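Long-range contact in chloroplastic group IIB intron splicing facilitator CRS2, chloroplastic (Zea mays, PDB 1RYB), which is required for splicing of group IIB introns in chloroplasts, working in complexes with CAF1 or CAF2, and lacks peptidyl-tRNA hydrolase activity despite its peptidyl-tRNA hydrolase fold: residues K29-M41 / F162-I175. Residues are numbered along the deposited sequence; the frame is centred on the assembly and turned at random.
Sequences KYYGTRHNVGFEM and FLLQKFSSEERVQI
The 3-10 turn carrying His35, the residue matching the proton acceptor of peptidyl-tRNA hydrolases, is held against the linker between helices 159-163 and 169-192 by Arg34 and two backbone bonds. Arg34 N donates to Gln165 O (2.9 Å), and His35 N meets a lone pair of Leu163 O (2.9 Å). The arginine runs extended from CG to NE between two phenylalanines: CD lies over a face of the Phe162 ring, CG over a face of Phe167. Its guanidinium lies nearly parallel to the Phe162 ring, planes 18° apart, with Phe162 CE1 over the centre of the guanidinium; Lys166 O sits over the opposite face. Arg34 NH1 donates to Phe162 O (3.0 Å), and Arg34 NH2 forms a salt bridge with Glu171 OE1 (2.7 Å). That oxygen also accepts from Ser168 N, and Glu171 N donates back to Ser168 OG, the capping box that starts helix 169-192. A leucine in place of Arg34 would probably leave Glu171 without its cross-segment charge partner and Phe162 O without its donor. As in the peptidyl-tRNA hydrolase family, His35 ND1 hydrogen-bonds Asp107 on strand 102-108 of the central mixed sheet, and Leu163 CD1 packs over the centre of the imidazole. Glu40, on helix 37-48, is gripped end-on by Arg172 of helix 169-192: NH1 reaches OE2 and NH2 reaches OE1, each at 2.8 Å. A water accepting from Arg172 NH2 donates to Gly32 O, 2.6 Å from the water oxygen.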
ATOM      1  N   LYS A  29      -6.853  -5.508 -16.497  1.00 19.87           N
ATOM      2  CA  LYS A  29      -6.228  -6.814 -16.458  1.00 18.92           C
ATOM      3  C   LYS A  29      -5.724  -7.245 -15.061  1.00 18.12           C
ATOM      4  O   LYS A  29      -5.582  -8.458 -14.782  1.00 25.27           O
ATOM      5  CB  LYS A  29      -5.119  -6.849 -17.493  1.00 19.05           C
ATOM      6  CG  LYS A  29      -3.714  -6.529 -17.058  1.00 62.98           C
ATOM      7  CD  LYS A  29      -2.646  -7.134 -17.997  1.00100.00           C
ATOM      8  CE  LYS A  29      -2.288  -6.252 -19.198  1.00100.00           C
ATOM      9  NZ  LYS A  29      -1.512  -6.967 -20.233  1.00 49.15           N
ATOM     10  N   TYR A  30      -5.421  -6.211 -14.207  1.00 21.77           N
ATOM     11  CA  TYR A  30      -4.778  -6.407 -12.900  1.00 17.40           C
ATOM     12  C   TYR A  30      -5.711  -6.326 -11.771  1.00 20.44           C
ATOM     13  O   TYR A  30      -5.377  -6.648 -10.633  1.00 16.46           O
ATOM     14  CB  TYR A  30      -3.596  -5.441 -12.697  1.00 15.81           C
ATOM     15  CG  TYR A  30      -2.546  -5.628 -13.764  1.00 15.72           C
ATOM     16  CD1 TYR A  30      -1.782  -6.794 -13.767  1.00 17.06           C
ATOM     17  CD2 TYR A  30      -2.325  -4.668 -14.752  1.00 21.23           C
ATOM     18  CE1 TYR A  30      -0.748  -6.960 -14.673  1.00 17.34           C
ATOM     19  CE2 TYR A  30      -1.351  -4.839 -15.734  1.00 18.09           C
ATOM     20  CZ  TYR A  30      -0.585  -6.008 -15.696  1.00 23.59           C
ATOM     21  OH  TYR A  30       0.405  -6.218 -16.635  1.00 21.96           O
ATOM     22  N   TYR A  31      -6.884  -5.944 -12.092  1.00 22.04           N
ATOM     23  CA  TYR A  31      -7.838  -5.758 -11.076  1.00 22.19           C
ATOM     24  C   TYR A  31      -8.067  -7.037 -10.334  1.00 22.58           C
ATOM     25  O   TYR A  31      -8.273  -8.040 -10.943  1.00 19.94           O
ATOM     26  CB  TYR A  31      -9.160  -5.163 -11.679  1.00 37.07           C
ATOM     27  CG  TYR A  31     -10.233  -4.898 -10.629  1.00 47.59           C
ATOM     28  CD1 TYR A  31     -10.332  -3.669  -9.964  1.00 39.42           C
ATOM     29  CD2 TYR A  31     -11.077  -5.933 -10.232  1.00 44.46           C
ATOM     30  CE1 TYR A  31     -11.282  -3.456  -8.954  1.00 43.41           C
ATOM     31  CE2 TYR A  31     -12.016  -5.749  -9.213  1.00 38.96           C
ATOM     32  CZ  TYR A  31     -12.113  -4.514  -8.574  1.00100.00           C
ATOM     33  OH  TYR A  31     -13.040  -4.335  -7.551  1.00100.00           O
ATOM     34  N   GLY A  32      -8.013  -7.008  -8.998  1.00 20.77           N
ATOM     35  CA  GLY A  32      -8.290  -8.183  -8.214  1.00 21.58           C
ATOM     36  C   GLY A  32      -7.123  -9.140  -8.042  1.00 14.80           C
ATOM     37  O   GLY A  32      -7.220 -10.107  -7.297  1.00 16.65           O
ATOM     38  N   THR A  33      -6.011  -8.836  -8.732  1.00 17.32           N
ATOM     39  CA  THR A  33      -4.827  -9.677  -8.656  1.00 11.11           C
ATOM     40  C   THR A  33      -4.085  -9.487  -7.346  1.00 15.21           C
ATOM     41  O   THR A  33      -4.214  -8.462  -6.676  1.00 10.81           O
ATOM     42  CB  THR A  33      -3.946  -9.516  -9.879  1.00 10.68           C
ATOM     43  OG1 THR A  33      -3.396  -8.231  -9.910  1.00 14.16           O
ATOM     44  CG2 THR A  33      -4.744  -9.756 -11.207  1.00 11.13           C
ATOM     45  N   ARG A  34      -3.398 -10.500  -6.942  1.00  9.77           N
ATOM     46  CA  ARG A  34      -2.713 -10.470  -5.618  1.00 12.34           C
ATOM     47  C   ARG A  34      -1.752  -9.287  -5.477  1.00  9.35           C
ATOM     48  O   ARG A  34      -1.688  -8.627  -4.400  1.00 11.70           O
ATOM     49  CB  ARG A  34      -1.960 -11.760  -5.347  1.00  8.49           C
ATOM     50  CG  ARG A  34      -2.921 -12.971  -5.337  1.00  7.37           C
ATOM     51  CD  ARG A  34      -2.219 -14.205  -4.704  1.00 16.85           C
ATOM     52  NE  ARG A  34      -3.076 -15.412  -4.544  1.00 17.81           N
ATOM     53  CZ  ARG A  34      -3.355 -16.271  -5.557  1.00 19.89           C
ATOM     54  NH1 ARG A  34      -2.868 -16.063  -6.789  1.00 16.52           N
ATOM     55  NH2 ARG A  34      -4.186 -17.328  -5.312  1.00 16.39           N
ATOM     56  N   HIS A  35      -0.979  -9.060  -6.519  1.00 10.27           N
ATOM     57  CA  HIS A  35      -0.021  -7.943  -6.503  1.00  9.54           C
ATOM     58  C   HIS A  35      -0.714  -6.565  -6.464  1.00  9.98           C
ATOM     59  O   HIS A  35      -0.036  -5.556  -6.288  1.00 16.77           O
ATOM     60  CB  HIS A  35       0.840  -8.031  -7.785  1.00 14.48           C
ATOM     61  CG  HIS A  35       2.330  -7.697  -7.668  1.00 11.54           C
ATOM     62  ND1 HIS A  35       3.015  -7.825  -6.510  1.00 12.26           N
ATOM     63  CD2 HIS A  35       3.197  -7.314  -8.628  1.00 15.45           C
ATOM     64  CE1 HIS A  35       4.269  -7.504  -6.742  1.00  8.43           C
ATOM     65  NE2 HIS A  35       4.397  -7.160  -8.019  1.00 15.77           N
ATOM     66  N   ASN A  36      -2.026  -6.504  -6.621  1.00  9.08           N
ATOM     67  CA  ASN A  36      -2.767  -5.244  -6.517  1.00  8.20           C
ATOM     68  C   ASN A  36      -3.470  -5.060  -5.196  1.00 15.61           C
ATOM     69  O   ASN A  36      -4.245  -4.154  -5.042  1.00 10.68           O
ATOM     70  CB  ASN A  36      -3.851  -5.172  -7.603  1.00 10.61           C
ATOM     71  CG  ASN A  36      -3.300  -4.485  -8.850  1.00 17.38           C
ATOM     72  OD1 ASN A  36      -2.120  -4.587  -9.200  1.00 11.96           O
ATOM     73  ND2 ASN A  36      -4.106  -3.660  -9.477  1.00 17.27           N
ATOM     74  N   VAL A  37      -3.273  -5.954  -4.200  1.00  9.21           N
ATOM     75  CA  VAL A  37      -4.021  -5.807  -2.988  1.00  8.44           C
ATOM     76  C   VAL A  37      -3.760  -4.478  -2.295  1.00 11.65           C
ATOM     77  O   VAL A  37      -4.600  -4.032  -1.560  1.00 10.64           O
ATOM     78  CB  VAL A  37      -3.815  -7.042  -2.068  1.00 10.92           C
ATOM     79  CG1 VAL A  37      -2.403  -7.125  -1.474  1.00 13.86           C
ATOM     80  CG2 VAL A  37      -4.897  -7.218  -0.986  1.00 11.09           C
ATOM     81  N   GLY A  38      -2.579  -3.899  -2.462  1.00  6.68           N
ATOM     82  CA  GLY A  38      -2.381  -2.572  -1.893  1.00  9.13           C
ATOM     83  C   GLY A  38      -3.357  -1.552  -2.441  1.00  8.44           C
ATOM     84  O   GLY A  38      -3.801  -0.620  -1.750  1.00 10.01           O
ATOM     85  N   PHE A  39      -3.656  -1.678  -3.697  1.00  9.74           N
ATOM     86  CA  PHE A  39      -4.680  -0.816  -4.325  1.00  9.89           C
ATOM     87  C   PHE A  39      -6.053  -1.026  -3.618  1.00 16.56           C
ATOM     88  O   PHE A  39      -6.801  -0.089  -3.295  1.00 11.26           O
ATOM     89  CB  PHE A  39      -4.868  -1.228  -5.805  1.00  7.14           C
ATOM     90  CG  PHE A  39      -3.942  -0.521  -6.816  1.00  9.22           C
ATOM     91  CD1 PHE A  39      -2.818   0.206  -6.417  1.00 10.11           C
ATOM     92  CD2 PHE A  39      -4.264  -0.568  -8.175  1.00  9.18           C
ATOM     93  CE1 PHE A  39      -2.038   0.840  -7.391  1.00 12.56           C
ATOM     94  CE2 PHE A  39      -3.504   0.062  -9.164  1.00 13.60           C
ATOM     95  CZ  PHE A  39      -2.369   0.757  -8.756  1.00 13.42           C
ATOM     96  N   GLU A  40      -6.400  -2.309  -3.346  1.00 13.84           N
ATOM     97  CA  GLU A  40      -7.666  -2.572  -2.664  1.00 11.15           C
ATOM     98  C   GLU A  40      -7.730  -1.888  -1.334  1.00  7.99           C
ATOM     99  O   GLU A  40      -8.755  -1.378  -0.907  1.00 11.58           O
ATOM    100  CB  GLU A  40      -7.859  -4.107  -2.455  1.00  9.78           C
ATOM    101  CG  GLU A  40      -8.033  -4.882  -3.827  1.00 10.74           C
ATOM    102  CD  GLU A  40      -8.474  -6.311  -3.560  1.00 17.85           C
ATOM    103  OE1 GLU A  40      -7.933  -7.275  -4.023  1.00 18.91           O
ATOM    104  OE2 GLU A  40      -9.354  -6.412  -2.621  1.00 18.58           O
ATOM    105  N   MET A  41      -6.623  -1.956  -0.571  1.00  8.97           N
ATOM    106  CA  MET A  41      -6.606  -1.342   0.775  1.00  9.88           C
ATOM    107  C   MET A  41      -6.796   0.157   0.695  1.00  7.94           C
ATOM    108  O   MET A  41      -7.564   0.729   1.456  1.00 11.43           O
ATOM    109  CB  MET A  41      -5.293  -1.652   1.546  1.00 10.12           C
ATOM    110  CG  MET A  41      -5.286  -1.157   2.991  1.00  9.21           C
ATOM    111  SD  MET A  41      -6.439  -2.072   4.032  1.00 12.01           S
ATOM    112  CE  MET A  41      -5.523  -3.627   4.285  1.00 18.99           C
ATOM    113  N   PHE A 162       1.588 -16.315  -9.922  1.00 17.74           N
ATOM    114  CA  PHE A 162       0.862 -16.270  -8.693  1.00 21.07           C
ATOM    115  C   PHE A 162       0.515 -14.827  -8.344  1.00 12.86           C
ATOM    116  O   PHE A 162      -0.582 -14.528  -7.907  1.00 16.28           O
ATOM    117  CB  PHE A 162       1.760 -16.889  -7.612  1.00 22.10           C
ATOM    118  CG  PHE A 162       1.208 -16.834  -6.237  1.00 20.30           C
ATOM    119  CD1 PHE A 162       0.073 -17.563  -5.888  1.00 19.22           C
ATOM    120  CD2 PHE A 162       1.840 -16.052  -5.266  1.00 22.19           C
ATOM    121  CE1 PHE A 162      -0.478 -17.534  -4.604  1.00 22.97           C
ATOM    122  CE2 PHE A 162       1.320 -16.016  -3.972  1.00 22.45           C
ATOM    123  CZ  PHE A 162       0.167 -16.751  -3.653  1.00 30.43           C
ATOM    124  N   LEU A 163       1.428 -13.935  -8.595  1.00 16.86           N
ATOM    125  CA  LEU A 163       1.151 -12.530  -8.262  1.00 16.60           C
ATOM    126  C   LEU A 163       0.104 -11.957  -9.090  1.00 12.27           C
ATOM    127  O   LEU A 163      -0.593 -11.011  -8.693  1.00 13.39           O
ATOM    128  CB  LEU A 163       2.379 -11.626  -8.403  1.00 11.94           C
ATOM    129  CG  LEU A 163       3.528 -11.934  -7.451  1.00 13.64           C
ATOM    130  CD1 LEU A 163       4.780 -11.097  -7.875  1.00 17.57           C
ATOM    131  CD2 LEU A 163       3.160 -11.650  -5.987  1.00 14.05           C
ATOM    132  N   LEU A 164       0.061 -12.454 -10.309  1.00 12.10           N
ATOM    133  CA  LEU A 164      -0.754 -11.864 -11.282  1.00 10.20           C
ATOM    134  C   LEU A 164      -2.018 -12.579 -11.519  1.00 16.12           C
ATOM    135  O   LEU A 164      -2.684 -12.321 -12.514  1.00 20.16           O
ATOM    136  CB  LEU A 164       0.007 -11.669 -12.623  1.00 14.38           C
ATOM    137  CG  LEU A 164       1.236 -10.806 -12.516  1.00 18.26           C
ATOM    138  CD1 LEU A 164       1.792 -10.617 -13.930  1.00 20.54           C
ATOM    139  CD2 LEU A 164       0.929  -9.425 -11.890  1.00 18.56           C
ATOM    140  N   GLN A 165      -2.399 -13.365 -10.530  1.00 15.25           N
ATOM    141  CA  GLN A 165      -3.689 -14.104 -10.474  1.00 15.32           C
ATOM    142  C   GLN A 165      -4.564 -13.601  -9.370  1.00 15.57           C
ATOM    143  O   GLN A 165      -4.134 -12.900  -8.485  1.00 16.21           O
ATOM    144  CB  GLN A 165      -3.461 -15.590 -10.265  1.00 18.89           C
ATOM    145  CG  GLN A 165      -3.307 -16.252 -11.669  1.00 31.80           C
ATOM    146  CD  GLN A 165      -4.674 -16.383 -12.344  1.00100.00           C
ATOM    147  OE1 GLN A 165      -4.791 -16.926 -13.465  1.00 75.46           O
ATOM    148  NE2 GLN A 165      -5.725 -15.888 -11.652  1.00100.00           N
ATOM    149  N   LYS A 166      -5.816 -13.886  -9.471  1.00 14.54           N
ATOM    150  CA  LYS A 166      -6.762 -13.418  -8.463  1.00 11.38           C
ATOM    151  C   LYS A 166      -6.721 -14.318  -7.237  1.00 17.84           C
ATOM    152  O   LYS A 166      -6.251 -15.452  -7.269  1.00 19.03           O
ATOM    153  CB  LYS A 166      -8.145 -13.430  -9.106  1.00 17.57           C
ATOM    154  CG  LYS A 166      -8.243 -12.309 -10.167  1.00 18.13           C
ATOM    155  CD  LYS A 166      -9.677 -11.824 -10.474  1.00 28.58           C
ATOM    156  CE  LYS A 166      -9.799 -11.031 -11.786  1.00 92.16           C
ATOM    157  NZ  LYS A 166     -11.140 -10.453 -12.028  1.00 95.84           N
ATOM    158  N   PHE A 167      -7.241 -13.836  -6.134  1.00 12.61           N
ATOM    159  CA  PHE A 167      -7.267 -14.620  -4.964  1.00  9.14           C
ATOM    160  C   PHE A 167      -8.311 -15.699  -5.149  1.00 11.98           C
ATOM    161  O   PHE A 167      -9.359 -15.436  -5.764  1.00 14.17           O
ATOM    162  CB  PHE A 167      -7.727 -13.753  -3.786  1.00 13.46           C
ATOM    163  CG  PHE A 167      -6.679 -12.755  -3.315  1.00 13.50           C
ATOM    164  CD1 PHE A 167      -6.800 -11.401  -3.626  1.00 14.29           C
ATOM    165  CD2 PHE A 167      -5.546 -13.186  -2.608  1.00 13.14           C
ATOM    166  CE1 PHE A 167      -5.866 -10.482  -3.110  1.00 10.39           C
ATOM    167  CE2 PHE A 167      -4.601 -12.287  -2.108  1.00 13.45           C
ATOM    168  CZ  PHE A 167      -4.719 -10.938  -2.472  1.00 11.40           C
ATOM    169  N   SER A 168      -8.071 -16.843  -4.525  1.00 15.10           N
ATOM    170  CA  SER A 168      -9.069 -17.928  -4.493  1.00 18.33           C
ATOM    171  C   SER A 168     -10.273 -17.503  -3.711  1.00 24.57           C
ATOM    172  O   SER A 168     -10.260 -16.490  -2.994  1.00 20.61           O
ATOM    173  CB  SER A 168      -8.538 -19.251  -3.963  1.00 21.24           C
ATOM    174  OG  SER A 168      -8.284 -19.160  -2.579  1.00 20.22           O
ATOM    175  N   SER A 169     -11.342 -18.277  -3.814  1.00 15.45           N
ATOM    176  CA  SER A 169     -12.544 -17.927  -3.085  1.00 13.30           C
ATOM    177  C   SER A 169     -12.269 -17.835  -1.612  1.00 16.59           C
ATOM    178  O   SER A 169     -12.790 -16.942  -0.881  1.00 21.67           O
ATOM    179  CB  SER A 169     -13.579 -19.048  -3.252  1.00 22.33           C
ATOM    180  OG  SER A 169     -14.122 -19.034  -4.536  1.00 31.80           O
ATOM    181  N   GLU A 170     -11.484 -18.806  -1.142  1.00 17.04           N
ATOM    182  CA  GLU A 170     -11.227 -18.831   0.290  1.00 28.60           C
ATOM    183  C   GLU A 170     -10.324 -17.663   0.724  1.00 29.13           C
ATOM    184  O   GLU A 170     -10.563 -17.040   1.737  1.00 17.85           O
ATOM    185  CB  GLU A 170     -10.676 -20.183   0.761  1.00 31.91           C
ATOM    186  CG  GLU A 170     -11.618 -21.384   0.419  1.00 24.21           C
ATOM    187  CD  GLU A 170     -11.628 -21.752  -1.041  1.00100.00           C
ATOM    188  OE1 GLU A 170     -10.749 -21.436  -1.819  1.00 28.18           O
ATOM    189  OE2 GLU A 170     -12.696 -22.426  -1.391  1.00100.00           O
ATOM    190  N   GLU A 171      -9.311 -17.367  -0.126  1.00 26.30           N
ATOM    191  CA  GLU A 171      -8.332 -16.283   0.112  1.00 15.13           C
ATOM    192  C   GLU A 171      -9.024 -15.019   0.178  1.00 12.87           C
ATOM    193  O   GLU A 171      -8.767 -14.192   1.052  1.00 20.32           O
ATOM    194  CB  GLU A 171      -7.294 -16.250  -0.981  1.00 14.38           C
ATOM    195  CG  GLU A 171      -6.330 -17.422  -0.754  1.00 13.53           C
ATOM    196  CD  GLU A 171      -5.523 -17.724  -1.977  1.00 21.24           C
ATOM    197  OE1 GLU A 171      -5.561 -17.029  -2.971  1.00 21.47           O
ATOM    198  OE2 GLU A 171      -4.685 -18.737  -1.817  1.00 23.71           O
ATOM    199  N   ARG A 172      -9.975 -14.896  -0.688  1.00  9.91           N
ATOM    200  CA  ARG A 172     -10.763 -13.672  -0.776  1.00 18.25           C
ATOM    201  C   ARG A 172     -11.471 -13.293   0.528  1.00 20.80           C
ATOM    202  O   ARG A 172     -11.530 -12.133   0.936  1.00 18.60           O
ATOM    203  CB  ARG A 172     -11.684 -13.763  -1.991  1.00 16.28           C
ATOM    204  CG  ARG A 172     -12.725 -12.673  -2.099  1.00 26.35           C
ATOM    205  CD  ARG A 172     -12.153 -11.316  -1.744  1.00 67.19           C
ATOM    206  NE  ARG A 172     -11.320 -10.814  -2.817  1.00 22.30           N
ATOM    207  CZ  ARG A 172     -10.604  -9.610  -2.793  1.00 18.27           C
ATOM    208  NH1 ARG A 172     -10.574  -8.764  -1.801  1.00 12.23           N
ATOM    209  NH2 ARG A 172      -9.883  -9.297  -3.849  1.00 15.40           N
ATOM    210  N   VAL A 173     -12.026 -14.265   1.189  1.00 18.74           N
ATOM    211  CA  VAL A 173     -12.743 -14.013   2.413  1.00 13.47           C
ATOM    212  C   VAL A 173     -11.768 -13.487   3.456  1.00 20.91           C
ATOM    213  O   VAL A 173     -12.058 -12.582   4.269  1.00 18.81           O
ATOM    214  CB  VAL A 173     -13.365 -15.354   2.884  1.00 19.87           C
ATOM    215  CG1 VAL A 173     -13.825 -15.276   4.334  1.00 22.05           C
ATOM    216  CG2 VAL A 173     -14.581 -15.724   2.012  1.00 39.14           C
ATOM    217  N   GLN A 174     -10.569 -14.016   3.423  1.00 16.85           N
ATOM    218  CA  GLN A 174      -9.608 -13.542   4.399  1.00 14.50           C
ATOM    219  C   GLN A 174      -9.096 -12.170   4.003  1.00 15.72           C
ATOM    220  O   GLN A 174      -8.811 -11.319   4.853  1.00 16.58           O
ATOM    221  CB  GLN A 174      -8.447 -14.468   4.462  1.00 10.08           C
ATOM    222  CG  GLN A 174      -8.786 -15.865   5.015  1.00 17.47           C
ATOM    223  CD  GLN A 174      -7.692 -16.873   4.783  1.00 23.81           C
ATOM    224  OE1 GLN A 174      -6.901 -16.814   3.794  1.00 20.46           O
ATOM    225  NE2 GLN A 174      -7.767 -17.910   5.557  1.00 31.65           N
ATOM    226  N   ILE A 175      -8.927 -11.954   2.730  1.00 12.53           N
ATOM    227  CA  ILE A 175      -8.415 -10.607   2.333  1.00 16.00           C
ATOM    228  C   ILE A 175      -9.451  -9.548   2.719  1.00 15.84           C
ATOM    229  O   ILE A 175      -9.158  -8.488   3.233  1.00 15.41           O
ATOM    230  CB  ILE A 175      -8.132 -10.516   0.822  1.00 10.92           C
ATOM    231  CG1 ILE A 175      -6.951 -11.415   0.394  1.00 11.90           C
ATOM    232  CG2 ILE A 175      -7.938  -9.074   0.444  1.00  8.03           C
ATOM    233  CD1 ILE A 175      -5.629 -11.178   1.150  1.00 12.62           C
TER
HETATM  234  O   HOH W   1      -9.278 -11.197  -6.152  1.00 19.47           O